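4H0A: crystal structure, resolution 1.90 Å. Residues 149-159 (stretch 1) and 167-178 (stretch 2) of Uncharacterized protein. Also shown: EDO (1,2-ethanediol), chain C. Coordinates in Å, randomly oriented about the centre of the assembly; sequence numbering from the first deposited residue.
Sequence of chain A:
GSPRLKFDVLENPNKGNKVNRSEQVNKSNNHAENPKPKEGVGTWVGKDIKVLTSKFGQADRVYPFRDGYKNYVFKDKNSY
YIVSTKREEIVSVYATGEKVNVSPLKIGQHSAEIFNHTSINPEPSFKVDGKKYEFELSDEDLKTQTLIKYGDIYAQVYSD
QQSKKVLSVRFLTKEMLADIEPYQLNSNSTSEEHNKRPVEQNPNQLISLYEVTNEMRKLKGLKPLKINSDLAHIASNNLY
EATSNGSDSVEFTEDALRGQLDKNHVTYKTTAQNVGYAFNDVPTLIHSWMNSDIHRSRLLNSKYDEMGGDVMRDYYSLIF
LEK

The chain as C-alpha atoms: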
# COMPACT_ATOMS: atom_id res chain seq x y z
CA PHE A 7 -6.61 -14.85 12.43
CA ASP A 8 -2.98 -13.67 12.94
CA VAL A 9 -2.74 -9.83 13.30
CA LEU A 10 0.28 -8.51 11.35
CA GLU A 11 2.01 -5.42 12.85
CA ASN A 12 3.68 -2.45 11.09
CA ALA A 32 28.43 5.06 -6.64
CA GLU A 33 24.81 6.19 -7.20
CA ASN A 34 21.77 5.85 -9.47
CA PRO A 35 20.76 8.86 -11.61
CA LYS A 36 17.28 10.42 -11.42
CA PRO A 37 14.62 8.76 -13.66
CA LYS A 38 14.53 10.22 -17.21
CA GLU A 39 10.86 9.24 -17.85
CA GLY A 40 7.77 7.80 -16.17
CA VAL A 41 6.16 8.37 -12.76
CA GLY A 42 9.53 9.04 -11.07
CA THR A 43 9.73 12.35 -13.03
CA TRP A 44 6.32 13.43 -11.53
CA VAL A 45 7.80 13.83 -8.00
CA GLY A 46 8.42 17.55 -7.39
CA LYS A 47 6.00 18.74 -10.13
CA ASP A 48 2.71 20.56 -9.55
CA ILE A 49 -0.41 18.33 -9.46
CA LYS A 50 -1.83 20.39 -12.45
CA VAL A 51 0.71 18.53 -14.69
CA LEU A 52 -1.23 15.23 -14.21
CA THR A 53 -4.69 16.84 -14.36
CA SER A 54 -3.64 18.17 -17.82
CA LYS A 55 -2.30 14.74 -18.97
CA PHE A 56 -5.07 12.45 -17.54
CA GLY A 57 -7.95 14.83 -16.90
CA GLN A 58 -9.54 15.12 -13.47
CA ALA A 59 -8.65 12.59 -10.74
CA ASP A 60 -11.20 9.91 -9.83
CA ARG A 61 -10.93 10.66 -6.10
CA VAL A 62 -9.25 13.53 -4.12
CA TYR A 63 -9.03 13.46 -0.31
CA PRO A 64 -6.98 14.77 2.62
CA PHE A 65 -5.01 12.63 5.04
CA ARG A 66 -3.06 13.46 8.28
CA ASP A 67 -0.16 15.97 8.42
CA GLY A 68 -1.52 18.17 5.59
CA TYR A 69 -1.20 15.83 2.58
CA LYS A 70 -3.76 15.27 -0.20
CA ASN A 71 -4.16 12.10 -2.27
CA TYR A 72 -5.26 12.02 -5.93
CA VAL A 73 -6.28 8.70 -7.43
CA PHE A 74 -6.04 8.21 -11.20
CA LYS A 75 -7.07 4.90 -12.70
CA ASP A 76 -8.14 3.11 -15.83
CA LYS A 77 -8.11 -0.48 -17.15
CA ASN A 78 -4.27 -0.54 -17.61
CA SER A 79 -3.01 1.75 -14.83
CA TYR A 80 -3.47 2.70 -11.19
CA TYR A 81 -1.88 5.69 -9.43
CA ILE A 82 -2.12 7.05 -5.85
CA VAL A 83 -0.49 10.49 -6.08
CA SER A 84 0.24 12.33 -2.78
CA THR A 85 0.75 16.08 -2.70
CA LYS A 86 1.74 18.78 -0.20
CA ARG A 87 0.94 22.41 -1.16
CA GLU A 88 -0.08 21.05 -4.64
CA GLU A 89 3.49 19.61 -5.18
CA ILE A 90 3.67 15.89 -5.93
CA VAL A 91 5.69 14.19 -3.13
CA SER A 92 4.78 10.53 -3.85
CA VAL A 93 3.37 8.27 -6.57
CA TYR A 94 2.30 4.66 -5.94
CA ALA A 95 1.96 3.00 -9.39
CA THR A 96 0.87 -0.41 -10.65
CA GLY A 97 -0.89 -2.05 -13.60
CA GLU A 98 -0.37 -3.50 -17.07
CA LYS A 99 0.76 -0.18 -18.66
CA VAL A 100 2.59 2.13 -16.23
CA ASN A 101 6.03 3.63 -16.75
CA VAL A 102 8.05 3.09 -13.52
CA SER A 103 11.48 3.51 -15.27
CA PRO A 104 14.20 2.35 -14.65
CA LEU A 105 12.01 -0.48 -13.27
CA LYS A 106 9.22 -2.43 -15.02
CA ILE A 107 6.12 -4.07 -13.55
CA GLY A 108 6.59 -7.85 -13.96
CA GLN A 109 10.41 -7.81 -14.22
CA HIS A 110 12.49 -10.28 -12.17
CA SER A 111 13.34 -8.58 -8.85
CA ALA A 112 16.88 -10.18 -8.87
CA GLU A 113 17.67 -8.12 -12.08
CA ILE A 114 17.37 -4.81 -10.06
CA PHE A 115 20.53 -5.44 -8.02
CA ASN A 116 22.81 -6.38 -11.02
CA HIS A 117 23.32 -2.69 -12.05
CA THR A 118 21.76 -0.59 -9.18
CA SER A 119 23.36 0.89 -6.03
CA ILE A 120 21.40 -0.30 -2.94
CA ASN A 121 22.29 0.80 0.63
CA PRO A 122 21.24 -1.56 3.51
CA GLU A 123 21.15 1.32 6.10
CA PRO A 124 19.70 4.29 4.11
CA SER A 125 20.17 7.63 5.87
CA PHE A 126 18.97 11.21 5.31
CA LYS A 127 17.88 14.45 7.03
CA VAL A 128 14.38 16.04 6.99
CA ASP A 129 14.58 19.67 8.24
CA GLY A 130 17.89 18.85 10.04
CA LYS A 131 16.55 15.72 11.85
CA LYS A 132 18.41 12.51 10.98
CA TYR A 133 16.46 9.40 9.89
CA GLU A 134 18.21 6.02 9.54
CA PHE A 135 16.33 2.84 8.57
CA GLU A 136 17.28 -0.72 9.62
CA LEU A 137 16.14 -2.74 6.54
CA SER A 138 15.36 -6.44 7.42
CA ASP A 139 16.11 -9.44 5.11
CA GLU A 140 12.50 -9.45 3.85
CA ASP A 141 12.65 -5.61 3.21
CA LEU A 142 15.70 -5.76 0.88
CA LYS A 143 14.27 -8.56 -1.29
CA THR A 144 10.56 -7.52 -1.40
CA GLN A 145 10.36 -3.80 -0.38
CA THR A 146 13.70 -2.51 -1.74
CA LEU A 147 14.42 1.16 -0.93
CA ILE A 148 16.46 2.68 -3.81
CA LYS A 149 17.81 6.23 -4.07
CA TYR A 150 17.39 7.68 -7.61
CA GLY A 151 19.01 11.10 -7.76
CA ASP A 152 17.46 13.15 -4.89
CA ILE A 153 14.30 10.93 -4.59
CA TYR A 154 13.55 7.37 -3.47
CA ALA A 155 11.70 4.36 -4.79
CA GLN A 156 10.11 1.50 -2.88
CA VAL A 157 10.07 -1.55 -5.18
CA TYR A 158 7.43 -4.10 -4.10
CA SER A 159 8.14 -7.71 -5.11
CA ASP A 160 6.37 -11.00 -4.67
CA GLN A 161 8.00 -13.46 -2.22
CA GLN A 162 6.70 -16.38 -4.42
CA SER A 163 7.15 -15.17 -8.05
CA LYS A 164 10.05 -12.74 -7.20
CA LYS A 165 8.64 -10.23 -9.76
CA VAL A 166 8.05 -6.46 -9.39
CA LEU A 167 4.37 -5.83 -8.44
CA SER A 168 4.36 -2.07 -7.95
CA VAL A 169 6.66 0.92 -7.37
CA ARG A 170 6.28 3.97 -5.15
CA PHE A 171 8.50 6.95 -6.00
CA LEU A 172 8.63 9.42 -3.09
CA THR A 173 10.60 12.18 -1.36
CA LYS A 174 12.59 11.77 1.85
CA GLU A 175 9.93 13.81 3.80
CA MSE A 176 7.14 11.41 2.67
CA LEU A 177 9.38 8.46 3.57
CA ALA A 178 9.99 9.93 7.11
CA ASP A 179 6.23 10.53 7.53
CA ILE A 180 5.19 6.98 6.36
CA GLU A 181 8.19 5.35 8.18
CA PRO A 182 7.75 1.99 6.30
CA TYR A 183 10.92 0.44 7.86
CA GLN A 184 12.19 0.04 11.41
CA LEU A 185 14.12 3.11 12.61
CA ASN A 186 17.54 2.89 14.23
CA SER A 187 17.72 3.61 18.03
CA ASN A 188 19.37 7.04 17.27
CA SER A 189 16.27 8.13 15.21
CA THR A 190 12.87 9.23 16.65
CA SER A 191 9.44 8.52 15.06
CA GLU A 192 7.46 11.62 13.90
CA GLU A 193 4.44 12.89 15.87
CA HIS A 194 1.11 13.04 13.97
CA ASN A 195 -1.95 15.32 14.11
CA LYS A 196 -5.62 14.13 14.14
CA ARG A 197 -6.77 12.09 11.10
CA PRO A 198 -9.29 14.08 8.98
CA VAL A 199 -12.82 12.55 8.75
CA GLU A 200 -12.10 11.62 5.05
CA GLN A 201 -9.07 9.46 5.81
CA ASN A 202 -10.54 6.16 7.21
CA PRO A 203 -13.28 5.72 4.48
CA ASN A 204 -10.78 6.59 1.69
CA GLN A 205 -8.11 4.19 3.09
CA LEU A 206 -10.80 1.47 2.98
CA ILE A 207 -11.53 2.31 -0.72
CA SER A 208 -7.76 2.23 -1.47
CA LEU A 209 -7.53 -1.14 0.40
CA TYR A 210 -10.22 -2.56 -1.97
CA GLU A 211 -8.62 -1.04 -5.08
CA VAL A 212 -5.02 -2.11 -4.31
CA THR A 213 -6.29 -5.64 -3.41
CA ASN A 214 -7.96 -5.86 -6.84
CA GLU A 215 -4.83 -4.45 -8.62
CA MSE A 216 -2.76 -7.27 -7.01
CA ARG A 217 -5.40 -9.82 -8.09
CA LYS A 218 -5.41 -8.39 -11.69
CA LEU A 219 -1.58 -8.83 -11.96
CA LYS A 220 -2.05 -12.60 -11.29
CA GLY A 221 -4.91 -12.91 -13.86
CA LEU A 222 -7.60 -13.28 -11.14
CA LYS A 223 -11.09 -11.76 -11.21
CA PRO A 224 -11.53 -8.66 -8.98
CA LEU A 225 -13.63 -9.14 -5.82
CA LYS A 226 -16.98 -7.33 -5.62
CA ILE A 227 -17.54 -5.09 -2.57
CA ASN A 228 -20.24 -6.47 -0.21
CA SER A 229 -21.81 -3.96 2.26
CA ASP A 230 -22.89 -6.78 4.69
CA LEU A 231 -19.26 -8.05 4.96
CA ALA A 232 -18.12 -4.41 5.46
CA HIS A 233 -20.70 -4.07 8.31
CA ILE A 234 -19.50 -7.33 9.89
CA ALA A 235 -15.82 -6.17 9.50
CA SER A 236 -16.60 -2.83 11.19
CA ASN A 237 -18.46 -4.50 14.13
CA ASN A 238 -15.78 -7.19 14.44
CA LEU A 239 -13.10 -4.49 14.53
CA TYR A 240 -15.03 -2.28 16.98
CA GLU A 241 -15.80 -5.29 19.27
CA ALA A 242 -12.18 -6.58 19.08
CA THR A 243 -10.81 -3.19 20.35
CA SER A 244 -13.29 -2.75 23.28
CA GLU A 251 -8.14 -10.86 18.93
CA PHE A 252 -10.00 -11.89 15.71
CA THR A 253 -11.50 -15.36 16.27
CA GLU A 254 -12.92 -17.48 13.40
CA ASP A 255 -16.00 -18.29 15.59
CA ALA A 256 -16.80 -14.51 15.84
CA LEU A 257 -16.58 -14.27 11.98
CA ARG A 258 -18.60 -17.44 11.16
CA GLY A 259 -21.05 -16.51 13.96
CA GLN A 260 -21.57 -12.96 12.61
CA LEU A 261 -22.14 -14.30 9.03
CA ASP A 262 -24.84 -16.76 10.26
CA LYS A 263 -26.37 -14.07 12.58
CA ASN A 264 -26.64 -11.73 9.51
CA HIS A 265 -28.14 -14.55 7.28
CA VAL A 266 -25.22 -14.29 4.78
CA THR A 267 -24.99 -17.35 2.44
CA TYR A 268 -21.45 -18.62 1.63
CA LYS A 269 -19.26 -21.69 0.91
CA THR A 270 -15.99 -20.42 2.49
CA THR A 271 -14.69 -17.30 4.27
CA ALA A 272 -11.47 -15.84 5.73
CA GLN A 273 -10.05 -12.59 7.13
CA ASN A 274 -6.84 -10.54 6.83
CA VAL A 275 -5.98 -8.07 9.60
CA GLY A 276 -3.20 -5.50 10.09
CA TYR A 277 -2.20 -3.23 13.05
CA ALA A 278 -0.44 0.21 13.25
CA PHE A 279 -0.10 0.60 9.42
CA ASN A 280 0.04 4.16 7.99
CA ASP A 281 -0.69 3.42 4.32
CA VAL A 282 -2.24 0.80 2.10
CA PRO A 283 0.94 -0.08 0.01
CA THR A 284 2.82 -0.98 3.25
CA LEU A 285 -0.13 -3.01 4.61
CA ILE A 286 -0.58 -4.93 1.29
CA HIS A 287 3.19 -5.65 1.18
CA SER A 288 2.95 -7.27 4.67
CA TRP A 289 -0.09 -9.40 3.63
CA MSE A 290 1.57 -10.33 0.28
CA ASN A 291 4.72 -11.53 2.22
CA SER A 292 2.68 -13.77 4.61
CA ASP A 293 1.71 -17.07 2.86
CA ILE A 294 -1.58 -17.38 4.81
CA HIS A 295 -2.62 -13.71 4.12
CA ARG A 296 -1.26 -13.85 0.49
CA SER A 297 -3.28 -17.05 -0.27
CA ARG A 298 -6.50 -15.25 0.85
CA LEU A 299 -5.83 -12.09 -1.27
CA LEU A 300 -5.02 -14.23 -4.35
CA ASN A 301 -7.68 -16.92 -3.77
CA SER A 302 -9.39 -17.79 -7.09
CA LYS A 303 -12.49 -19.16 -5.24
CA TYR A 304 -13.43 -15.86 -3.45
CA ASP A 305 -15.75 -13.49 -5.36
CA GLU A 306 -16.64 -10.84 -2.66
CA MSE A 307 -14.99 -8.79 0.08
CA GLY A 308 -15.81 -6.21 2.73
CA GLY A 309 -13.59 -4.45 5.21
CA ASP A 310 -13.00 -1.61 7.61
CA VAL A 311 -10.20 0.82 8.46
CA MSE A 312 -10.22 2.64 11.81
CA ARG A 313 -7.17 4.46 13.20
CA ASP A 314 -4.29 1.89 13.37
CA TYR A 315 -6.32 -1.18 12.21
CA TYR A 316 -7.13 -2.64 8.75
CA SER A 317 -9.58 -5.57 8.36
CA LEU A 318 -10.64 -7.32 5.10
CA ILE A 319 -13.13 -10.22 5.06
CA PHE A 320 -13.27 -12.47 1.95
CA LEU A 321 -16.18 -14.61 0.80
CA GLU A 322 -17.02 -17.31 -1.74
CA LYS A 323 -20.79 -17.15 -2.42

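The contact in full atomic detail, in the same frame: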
# COMPACT_ATOMS: atom_id res chain seq x y z
N LYS A 149 17.70 4.79 -3.90
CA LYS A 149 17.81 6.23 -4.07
C LYS A 149 18.10 6.50 -5.55
O LYS A 149 19.08 5.97 -6.08
CB LYS A 149 18.91 6.81 -3.17
CG LYS A 149 18.90 8.34 -3.11
CD LYS A 149 19.89 8.88 -2.08
CE LYS A 149 19.94 10.39 -2.07
NZ LYS A 149 20.78 10.91 -0.96
N TYR A 150 17.23 7.27 -6.21
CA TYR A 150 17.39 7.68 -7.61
C TYR A 150 17.53 9.18 -7.62
O TYR A 150 16.54 9.89 -7.40
CB TYR A 150 16.17 7.25 -8.45
CG TYR A 150 16.10 5.76 -8.69
CD1 TYR A 150 17.04 5.11 -9.47
CD2 TYR A 150 15.05 5.00 -8.17
CE1 TYR A 150 16.98 3.74 -9.69
CE2 TYR A 150 14.97 3.64 -8.41
CZ TYR A 150 15.92 3.01 -9.18
OH TYR A 150 15.85 1.65 -9.41
N GLY A 151 18.75 9.67 -7.82
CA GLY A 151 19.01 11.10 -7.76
C GLY A 151 18.73 11.58 -6.34
O GLY A 151 19.27 11.00 -5.40
N ASP A 152 17.85 12.59 -6.19
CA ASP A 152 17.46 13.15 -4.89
C ASP A 152 16.15 12.53 -4.35
O ASP A 152 15.70 12.95 -3.28
CB ASP A 152 17.29 14.68 -4.98
N ILE A 153 15.55 11.55 -5.06
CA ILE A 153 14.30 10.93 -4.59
C ILE A 153 14.52 9.45 -4.34
O ILE A 153 15.62 8.93 -4.60
CB ILE A 153 13.11 11.19 -5.57
CG1 ILE A 153 13.35 10.59 -6.98
CG2 ILE A 153 12.84 12.69 -5.65
CD1 ILE A 153 12.06 10.43 -7.79
N TYR A 154 13.49 8.78 -3.80
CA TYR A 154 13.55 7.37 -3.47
C TYR A 154 12.48 6.59 -4.18
O TYR A 154 11.48 7.15 -4.65
CB TYR A 154 13.41 7.17 -1.96
CG TYR A 154 14.58 7.73 -1.18
CD1 TYR A 154 14.65 9.08 -0.87
CD2 TYR A 154 15.64 6.91 -0.81
CE1 TYR A 154 15.74 9.61 -0.18
CE2 TYR A 154 16.74 7.43 -0.12
CZ TYR A 154 16.79 8.78 0.18
OH TYR A 154 17.86 9.32 0.85
N ALA A 155 12.68 5.28 -4.25
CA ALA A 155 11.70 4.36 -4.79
C ALA A 155 11.61 3.16 -3.90
O ALA A 155 12.65 2.64 -3.46
CB ALA A 155 12.07 3.93 -6.20
N GLN A 156 10.39 2.74 -3.58
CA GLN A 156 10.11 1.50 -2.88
C GLN A 156 9.65 0.53 -3.94
O GLN A 156 8.65 0.82 -4.61
CB GLN A 156 9.06 1.69 -1.80
CG GLN A 156 9.46 2.67 -0.71
CD GLN A 156 8.41 2.64 0.34
OE1 GLN A 156 7.39 3.33 0.24
NE2 GLN A 156 8.50 1.68 1.25
N VAL A 157 10.39 -0.55 -4.17
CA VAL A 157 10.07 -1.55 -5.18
C VAL A 157 9.45 -2.75 -4.48
O VAL A 157 10.14 -3.45 -3.73
CB VAL A 157 11.32 -1.95 -5.99
CG1 VAL A 157 10.95 -2.88 -7.14
CG2 VAL A 157 12.05 -0.71 -6.49
N TYR A 158 8.16 -3.00 -4.72
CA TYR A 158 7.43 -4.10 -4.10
C TYR A 158 7.51 -5.34 -4.95
O TYR A 158 7.11 -5.29 -6.11
CB TYR A 158 5.97 -3.71 -3.89
CG TYR A 158 5.81 -2.53 -2.97
CD1 TYR A 158 5.94 -2.67 -1.60
CD2 TYR A 158 5.57 -1.25 -3.48
CE1 TYR A 158 5.80 -1.58 -0.74
CE2 TYR A 158 5.44 -0.15 -2.63
CZ TYR A 158 5.54 -0.32 -1.26
OH TYR A 158 5.39 0.77 -0.44
N SER A 159 8.02 -6.44 -4.39
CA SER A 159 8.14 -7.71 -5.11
C SER A 159 7.39 -8.80 -4.41
O SER A 159 7.16 -8.73 -3.20
CB SER A 159 9.59 -8.15 -5.26
OG SER A 159 10.39 -7.16 -5.88
N LEU A 167 5.83 -5.98 -8.46
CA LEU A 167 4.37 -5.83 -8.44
C LEU A 167 3.95 -4.39 -8.60
O LEU A 167 2.94 -4.09 -9.23
CB LEU A 167 3.82 -6.33 -7.09
CG LEU A 167 4.09 -7.80 -6.77
CD1 LEU A 167 3.83 -8.07 -5.30
CD2 LEU A 167 3.24 -8.72 -7.65
N SER A 168 4.69 -3.49 -7.96
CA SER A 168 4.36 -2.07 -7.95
C SER A 168 5.57 -1.27 -7.52
O SER A 168 6.53 -1.84 -7.00
CB SER A 168 3.20 -1.84 -6.98
OG SER A 168 3.47 -2.37 -5.69
N VAL A 169 5.57 0.03 -7.78
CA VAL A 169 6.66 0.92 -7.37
C VAL A 169 6.08 2.18 -6.79
O VAL A 169 5.10 2.71 -7.33
CB VAL A 169 7.62 1.27 -8.54
CG1 VAL A 169 8.76 2.18 -8.07
CG2 VAL A 169 8.18 0.00 -9.20
N ARG A 170 6.67 2.69 -5.70
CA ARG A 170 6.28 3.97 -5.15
C ARG A 170 7.49 4.87 -5.19
O ARG A 170 8.48 4.56 -4.53
CB ARG A 170 5.73 3.88 -3.71
CG ARG A 170 5.53 5.28 -3.07
CD ARG A 170 4.50 5.27 -1.97
NE ARG A 170 4.93 4.45 -0.84
CZ ARG A 170 4.14 4.07 0.16
NH1 ARG A 170 2.87 4.46 0.20
NH2 ARG A 170 4.62 3.32 1.14
N PHE A 171 7.43 5.95 -5.98
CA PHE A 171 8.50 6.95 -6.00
C PHE A 171 8.10 8.01 -4.99
O PHE A 171 6.94 8.42 -5.01
CB PHE A 171 8.70 7.55 -7.39
CG PHE A 171 9.39 6.62 -8.36
CD1 PHE A 171 8.65 5.77 -9.17
CD2 PHE A 171 10.77 6.64 -8.51
CE1 PHE A 171 9.28 4.94 -10.10
CE2 PHE A 171 11.40 5.81 -9.43
CZ PHE A 171 10.65 4.96 -10.22
N LEU A 172 9.00 8.43 -4.10
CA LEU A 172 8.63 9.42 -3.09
C LEU A 172 9.84 10.19 -2.56
O LEU A 172 10.98 9.76 -2.70
CB LEU A 172 7.87 8.76 -1.91
CG LEU A 172 8.65 7.90 -0.88
CD1 LEU A 172 7.69 7.32 0.14
CD2 LEU A 172 9.43 6.76 -1.55
N THR A 173 9.56 11.34 -1.94
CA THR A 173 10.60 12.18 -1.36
C THR A 173 10.99 11.67 0.02
O THR A 173 10.24 10.91 0.64
CB THR A 173 10.14 13.64 -1.25
OG1 THR A 173 9.07 13.71 -0.32
CG2 THR A 173 9.71 14.22 -2.60
N LYS A 174 12.14 12.12 0.51
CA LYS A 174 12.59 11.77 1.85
C LYS A 174 11.59 12.24 2.96
O LYS A 174 11.43 11.53 3.95
CB LYS A 174 13.99 12.35 2.12
CG LYS A 174 14.12 13.86 2.03
CD LYS A 174 15.62 14.25 2.07
CE LYS A 174 15.84 15.72 1.87
NZ LYS A 174 15.43 16.53 3.04
N GLU A 175 10.87 13.36 2.75
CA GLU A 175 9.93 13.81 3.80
C GLU A 175 8.71 12.90 3.81
O GLU A 175 8.26 12.58 4.90
CB GLU A 175 9.53 15.31 3.78
CG GLU A 175 9.77 16.08 2.51
CD GLU A 175 11.21 16.36 2.11
OE1 GLU A 175 11.99 16.88 2.94
OE2 GLU A 175 11.57 16.01 0.96
N MSE A 176 8.25 12.37 2.64
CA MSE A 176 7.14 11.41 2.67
C MSE A 176 7.61 10.12 3.34
O MSE A 176 6.87 9.54 4.13
CB MSE A 176 6.61 11.11 1.25
CG MSE A 176 5.42 10.15 1.24
SE MSE A 176 3.80 11.09 1.72
CE MSE A 176 3.56 10.57 3.46
N LEU A 177 8.81 9.68 3.00
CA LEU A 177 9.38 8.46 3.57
C LEU A 177 9.48 8.57 5.11
O LEU A 177 9.10 7.64 5.81
CB LEU A 177 10.76 8.22 2.93
CG LEU A 177 11.38 6.86 3.10
CD1 LEU A 177 10.56 5.77 2.45
CD2 LEU A 177 12.77 6.84 2.49
N ALA A 178 9.92 9.73 5.64
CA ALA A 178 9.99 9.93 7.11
C ALA A 178 8.59 9.92 7.74
O ALA A 178 8.40 9.41 8.84
CB ALA A 178 10.67 11.24 7.43
C1 EDO C . -0.11 5.91 -0.85
O1 EDO C . 1.07 5.94 -1.64
C2 EDO C . -0.09 7.25 -0.07
O2 EDO C . -1.19 7.33 0.81
O HOH W 1 13.67 13.31 -1.40

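This contact is an antiparallel pairing of two neighbouring strands, 153-159 and the strand that starts before Leu-167, held by a backbone ladder that is regular until its last bond and finished differently on its two faces: apolar packing on one, a buried polar cluster with apolar packing beside it at the Tyr-154 end on the other. The strand axes run at 163° to each other and approach to 4.6 Å, and the two stretches together bury 839 Å².

The ladder sets the register. Tyr-154 N donates to Leu-172 O at 2.9 Å, and Leu-172 N returns the bond to Tyr-154 O at 2.8 Å. Two residues on, Gln-156 N reaches Arg-170 O at 2.8 Å and Arg-170 N reaches Gln-156 O at 2.9 Å. The series ends with Tyr-158 N to Ser-168 O at 3.0 Å and, shifted by one residue, Leu-167 N to Tyr-158 O at 2.8 Å. Between these rungs lie the non-hydrogen-bonded pairs, Ala-155 with Phe-171 and Val-157 with Val-169, whose CA atoms come closer together. Here CA-H...O contacts supplement the ladder, as from Ala-155 CA to Arg-170 O at 3.2 Å.

Alternation along the strands then sorts the side chains. Ala-155, Val-157, Val-169 and Phe-171 share one face. The small Ala-155 sits against its large partner: its CB is 3.8 Å from Phe-171 CD2 and makes an off-centre CH-pi contact with that ring. Around the same ring, Tyr-150 CD2 approaches Phe-171 CE2 at 3.9 Å and Ile-153 CD1 approaches Phe-171 CD2 at 4.1 Å. Tyr-150 and Ile-153 are the ends of a type II' turn, and both side chains touch the same phenyl group; Gly-151 occupies the positive-phi position in that turn.

The other face carries Tyr-154, Gln-156, Tyr-158, Ser-168, Arg-170 and Leu-172. At its centre, the cross-strand pair Gln-156 and Arg-170 bond through their side chains as well as their backbones. Arg-170 NE and Arg-170 NH2 both donate to Gln-156 OE1, each at 2.9 Å, so one carbonyl oxygen takes two bonds at the edge of the guanidinium. Arg-170 NH1 is left free to donate to O1 of a bound 1,2-ethanediol at 3.0 Å, probably a guest from the crystallisation liquor. Proximity alone is not a bond: Tyr-158 OH lies 3.1 Å from Arg-170 NH2, but the angle is poor.

Toward Tyr-154 the same face turns apolar. Tyr-154 CB meets Leu-172 CD2 at 4.0 Å, while Leu-177 CD2 covers one face of the Tyr-154 ring, 4.2 Å from Tyr-154 CG. Leu-177 comes from the helix that follows the strand, so the chain's next element adds packing to the sheet. Thr-173 caps that helix, its OG1 accepting a weak bond from Met-176 N at 3.4 Å. A water ties the helix start to the turn, donating to Asp-152 O at 2.8 Å and accepting from Lys-174 N at 2.7 Å.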